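Local coordinates for benzoylformate Decarboxylase (Polynucleobacter necessarius, PDB 4K9Q), which decarboxylates benzoylformate to benzaldehyde and carbon dioxide, with thiamine diphosphate and magnesium as its cofactors, at the interface of chains A and B and the interface of chains A and C. Coordinates in Å, arbitrary orientation; residue numbers count along the deposited sequence, not the author numbering. Chains: chain A/B/C, Benzoylformate Decarboxylase.

Contact 1: the interface of chains A and B. Residues chain A 25-26, 109-110; chain B 278, 462, 465.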
# COMPACT_ATOMS: atom_id res chain seq x y z
N GLY A 25 15.11 16.53 -14.97
CA GLY A 25 13.91 16.61 -15.78
C GLY A 25 13.25 17.96 -15.50
O GLY A 25 13.72 18.72 -14.66
N SER A 26 12.15 18.24 -16.19
CA SER A 26 11.51 19.55 -16.10
C SER A 26 11.04 19.85 -14.69
O SER A 26 11.11 20.99 -14.23
CB SER A 26 10.34 19.66 -17.07
OG SER A 26 9.28 18.79 -16.69
N LEU A 109 0.57 15.14 -17.68
CA LEU A 109 1.73 14.34 -18.02
C LEU A 109 2.79 14.42 -16.93
O LEU A 109 3.02 15.48 -16.36
CB LEU A 109 2.33 14.82 -19.34
CG LEU A 109 3.40 13.91 -19.94
CD1 LEU A 109 2.77 12.66 -20.50
CD2 LEU A 109 4.19 14.68 -21.00
N LEU A 110 3.40 13.27 -16.64
CA LEU A 110 4.54 13.20 -15.72
C LEU A 110 4.19 13.52 -14.27
O LEU A 110 5.05 13.88 -13.46
CB LEU A 110 5.73 14.01 -16.26
CG LEU A 110 6.39 13.33 -17.48
CD1 LEU A 110 7.13 14.31 -18.36
CD2 LEU A 110 7.31 12.19 -17.05
N TYR B 278 1.38 19.50 -19.90
CA TYR B 278 2.75 19.26 -19.46
C TYR B 278 3.34 20.51 -18.79
O TYR B 278 3.43 20.57 -17.57
CB TYR B 278 3.62 18.72 -20.60
CG TYR B 278 5.05 18.40 -20.22
CD1 TYR B 278 5.40 18.17 -18.89
CD2 TYR B 278 6.04 18.32 -21.18
CE1 TYR B 278 6.71 17.89 -18.53
CE2 TYR B 278 7.35 18.03 -20.84
CZ TYR B 278 7.67 17.81 -19.51
OH TYR B 278 8.98 17.52 -19.17
N LEU B 462 15.24 20.17 -22.19
CA LEU B 462 15.37 20.73 -20.84
C LEU B 462 15.89 22.17 -20.86
O LEU B 462 15.59 22.96 -19.96
CB LEU B 462 16.25 19.85 -19.95
CG LEU B 462 15.75 18.43 -19.70
CD1 LEU B 462 16.63 17.70 -18.69
CD2 LEU B 462 14.29 18.42 -19.25
N PHE B 465 12.88 24.19 -21.71
CA PHE B 465 12.12 24.39 -20.48
C PHE B 465 12.75 25.40 -19.54
O PHE B 465 12.05 26.18 -18.89
CB PHE B 465 11.97 23.06 -19.73
CG PHE B 465 10.65 22.42 -19.93
CD1 PHE B 465 9.56 22.80 -19.17
CD2 PHE B 465 10.48 21.42 -20.88
CE1 PHE B 465 8.32 22.20 -19.34
CE2 PHE B 465 9.25 20.81 -21.06
CZ PHE B 465 8.16 21.20 -20.29
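The hydroxyl OG of A:Ser26 meets the phenol OH of B:Tyr278 at 2.8 Å, a hydrogen bond whose direction is not settled. A:Ser26 turns its OG between its own backbone N and carbonyl carbon (chi1 68°), which brings the hydroxyl to the tyrosine while CB lies over the middle of the B:Phe465 ring, 3.8 Å from its centroid. The serine is thus held by a polar tip and an aromatic face at once. The phenol ring is itself packed on both faces. On one, CD1 of A:Leu110 comes to 3.6 Å from CE1 of B:Tyr278, with CD2 of A:Leu109 farther back near CG; on the other, B:Phe465 sets its CZ 3.3 Å above the ring plane, toward the rim. This sandwich, with the hydroxyl pair at its end, is the tight part. The looser flank lies at A:Gly25, where B:Leu462 brings its methyl CD2 to 3.9 Å from the glycine CA and little surface is buried. B:Leu462 and B:Phe465 belong to helix 460-468, whose start borders the thiamine diphosphate site of chain B. By family likeness, A:Ser26, A:Leu109, A:Leu110, B:Tyr278, B:Leu462 and B:Phe465 probably line the substrate pocket, so the contact helps build an active site shared by two subunits.

Contact 2: the interface of chains A and C. Residues chain A 182-185; chain C 179, 181, 317.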
# COMPACT_ATOMS: atom_id res chain seq x y z
N PRO A 182 22.87 -2.43 23.14
CA PRO A 182 22.19 -3.66 23.51
C PRO A 182 21.55 -3.54 24.89
O PRO A 182 22.00 -2.74 25.70
CB PRO A 182 23.33 -4.66 23.59
CG PRO A 182 24.50 -3.84 24.05
CD PRO A 182 24.31 -2.47 23.43
N ASP A 183 20.52 -4.34 25.14
CA ASP A 183 20.00 -4.51 26.49
C ASP A 183 21.11 -5.13 27.33
O ASP A 183 21.58 -6.23 27.03
CB ASP A 183 18.77 -5.42 26.45
CG ASP A 183 18.08 -5.55 27.79
OD1 ASP A 183 18.73 -5.34 28.83
OD2 ASP A 183 16.88 -5.89 27.80
N PRO A 184 21.56 -4.43 28.39
CA PRO A 184 22.62 -4.99 29.25
C PRO A 184 22.28 -6.38 29.81
O PRO A 184 23.19 -7.20 29.96
CB PRO A 184 22.73 -3.97 30.39
CG PRO A 184 21.52 -3.09 30.26
CD PRO A 184 21.17 -3.08 28.82
N ASP A 185 21.01 -6.65 30.10
CA ASP A 185 20.60 -7.98 30.56
C ASP A 185 20.87 -9.05 29.51
O ASP A 185 21.19 -10.20 29.84
CB ASP A 185 19.11 -8.02 30.91
CG ASP A 185 18.77 -7.20 32.15
OD1 ASP A 185 19.69 -6.93 32.95
OD2 ASP A 185 17.58 -6.84 32.31
N ARG C 179 14.24 -4.56 24.55
CA ARG C 179 14.73 -3.21 24.80
C ARG C 179 16.03 -2.95 24.04
O ARG C 179 16.81 -3.88 23.80
CB ARG C 179 15.03 -2.98 26.28
CG ARG C 179 14.00 -3.45 27.27
CD ARG C 179 14.38 -2.98 28.68
NE ARG C 179 15.59 -3.62 29.21
CZ ARG C 179 16.08 -3.40 30.43
NH1 ARG C 179 15.46 -2.54 31.24
NH2 ARG C 179 17.17 -4.02 30.85
N GLY C 181 19.34 0.04 24.27
CA GLY C 181 19.91 1.09 25.09
C GLY C 181 20.42 2.25 24.25
O GLY C 181 20.38 2.19 23.01
N LEU C 317 16.73 2.37 30.55
CA LEU C 317 18.15 2.26 30.29
C LEU C 317 18.81 3.64 30.18
O LEU C 317 19.92 3.84 30.66
CB LEU C 317 18.40 1.42 29.03
CG LEU C 317 17.90 -0.02 29.15
CD1 LEU C 317 18.17 -0.80 27.85
CD2 LEU C 317 18.59 -0.69 30.32
O HOH W 1 19.08 -5.24 22.83
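OD1 of A:Asp183 is gripped from opposite faces of its carboxylate: by NH2 of C:Arg179 at 2.9 Å across the interface, and by the backbone N of A:Asp185, also at 2.9 Å, which makes A:Asp183 the N-cap of its helix. The second oxygen, OD2, takes NE of C:Arg179 at 3.0 Å, with 165° at the hydrogen. The arginine therefore holds the acid side-on, keeping both oxygens near its guanidinium plane, although the two flat groups are turned 54° apart and the donors arrive from above the carboxylate plane. A bend in the arginine chain (chi3 -67°) swings the guanidinium round to the acid. A:Asp185 adds a second salt bridge, OD2 to the same NH2 at 3.2 Å. An alanine in place of A:Asp183 would probably leave NE and NH2 of C:Arg179 without this carboxylate and A:Asp185 N without its acceptor. Within chain C, C:Leu317 CD2 lies 3.5 Å above the guanidinium plane, offset toward its rim; it meets CG of A:Pro184 tip to tip at 3.8 Å. Water 1 joins A:Asp183 N to C:Arg179 O. The patch belongs to the two-fold A-C interface and probably contributes to tetramer cohesion, with A:Asp183 capping helix 184-196, C:Leu317 on helix 315-323 and C:Arg179 just before strand 181-182.

Contact 3: the interface of chains A and C. Residues chain A 186, 308-310; chain C 174-175.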
# COMPACT_ATOMS: atom_id res chain seq x y z
N LYS A 186 20.71 -8.69 28.24
CA LYS A 186 20.93 -9.63 27.16
C LYS A 186 22.42 -9.83 26.91
O LYS A 186 22.86 -10.94 26.59
CB LYS A 186 20.19 -9.17 25.89
CG LYS A 186 18.69 -9.40 25.95
CD LYS A 186 18.40 -10.88 25.75
CE LYS A 186 16.93 -11.21 25.92
NZ LYS A 186 16.72 -12.68 25.78
N GLY A 308 17.49 -19.42 16.86
CA GLY A 308 18.39 -18.79 17.81
C GLY A 308 17.80 -17.81 18.80
O GLY A 308 16.61 -17.47 18.75
N ASP A 309 18.65 -17.37 19.73
CA ASP A 309 18.32 -16.28 20.64
C ASP A 309 19.02 -15.02 20.15
O ASP A 309 20.24 -15.02 19.93
CB ASP A 309 18.76 -16.62 22.07
CG ASP A 309 18.17 -17.94 22.56
OD1 ASP A 309 16.93 -18.09 22.53
OD2 ASP A 309 18.95 -18.83 22.95
N SER A 310 18.26 -13.95 19.98
CA SER A 310 18.80 -12.74 19.39
C SER A 310 18.69 -11.52 20.29
O SER A 310 17.91 -11.51 21.25
CB SER A 310 18.08 -12.44 18.07
OG SER A 310 16.69 -12.21 18.31
N ARG C 174 12.04 -19.19 19.23
CA ARG C 174 13.23 -18.36 19.41
C ARG C 174 12.97 -17.37 20.53
O ARG C 174 11.84 -17.24 20.99
CB ARG C 174 13.53 -17.57 18.13
CG ARG C 174 13.84 -18.46 16.93
CD ARG C 174 14.18 -17.65 15.72
NE ARG C 174 13.01 -17.16 14.99
CZ ARG C 174 12.70 -15.87 14.85
NH1 ARG C 174 13.43 -14.93 15.43
NH2 ARG C 174 11.64 -15.53 14.13
N THR C 175 14.01 -16.67 20.97
CA THR C 175 13.81 -15.53 21.85
C THR C 175 14.45 -14.27 21.25
O THR C 175 15.35 -14.37 20.42
CB THR C 175 14.35 -15.76 23.27
OG1 THR C 175 15.78 -15.73 23.25
CG2 THR C 175 13.87 -17.11 23.81
O HOH W 2 15.76 -14.78 17.33
O HOH W 3 17.34 -13.38 23.22
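A short parallel beta bridge joins A:Asp309, first residue of strand 309-312, to C:Thr175 in an extended stretch of chain C. Its backbone bond runs from A:Ser310 N to C:Thr175 O at 3.0 Å, nearly straight at the hydrogen (165°). Beside it C:Thr175 gives its hydroxyl to the carboxylate of A:Asp309, OG1 to OD1 at 2.7 Å, coming in from above the carboxylate plane. The threonine places OG1 between its backbone N and carbonyl carbon (chi1 72°), from where the hydroxyl reaches both the acid and water 3, while its methyl CG2 passes 3.5 Å from OD1 of A:Asp309. Water 3 also meets the side-chain amine NZ of A:Lys186 at 2.7 Å and the carbonyl O of A:Ser310, so the lysine meets the threonine through this water. Water 2 lies among A:Gly308 O, A:Ser310 OG, C:Thr175 O and NH1 of C:Arg174; it sits at the edge of that guanidinium, in its plane, 3.0 Å from NH1. C:Thr175 O is thus satisfied by A:Ser310 N and water 2, with a weak addition from A:Ser310 OG. The bridge lays an extended loop of chain C alongside the start of strand 309-312 of chain A, and with waters 2 and 3 it pins the segment around C:Thr175 to chain A, probably steadying the tetramer.

Contacts 2 and 3 belong to one A-C interface, their C-alpha centres about 14 Å apart, while contact 1 lies about 51 and 52 Å from them on the A-B interface. Helix 184-196 of chain A serves both A-C patches: contact 2 uses its start and contact 3 its A:Lys186. Chain C answers mostly with one segment, residues 174-175, 179 and 181, plus C:Leu317 from helix 315-323. Each interface is two-fold symmetric, so every patch has a twin with the chains exchanged. By the family pattern, contact 1 belongs to the dimer that forms the active sites, and contacts 2 and 3 probably join dimers into the deposited assembly of four.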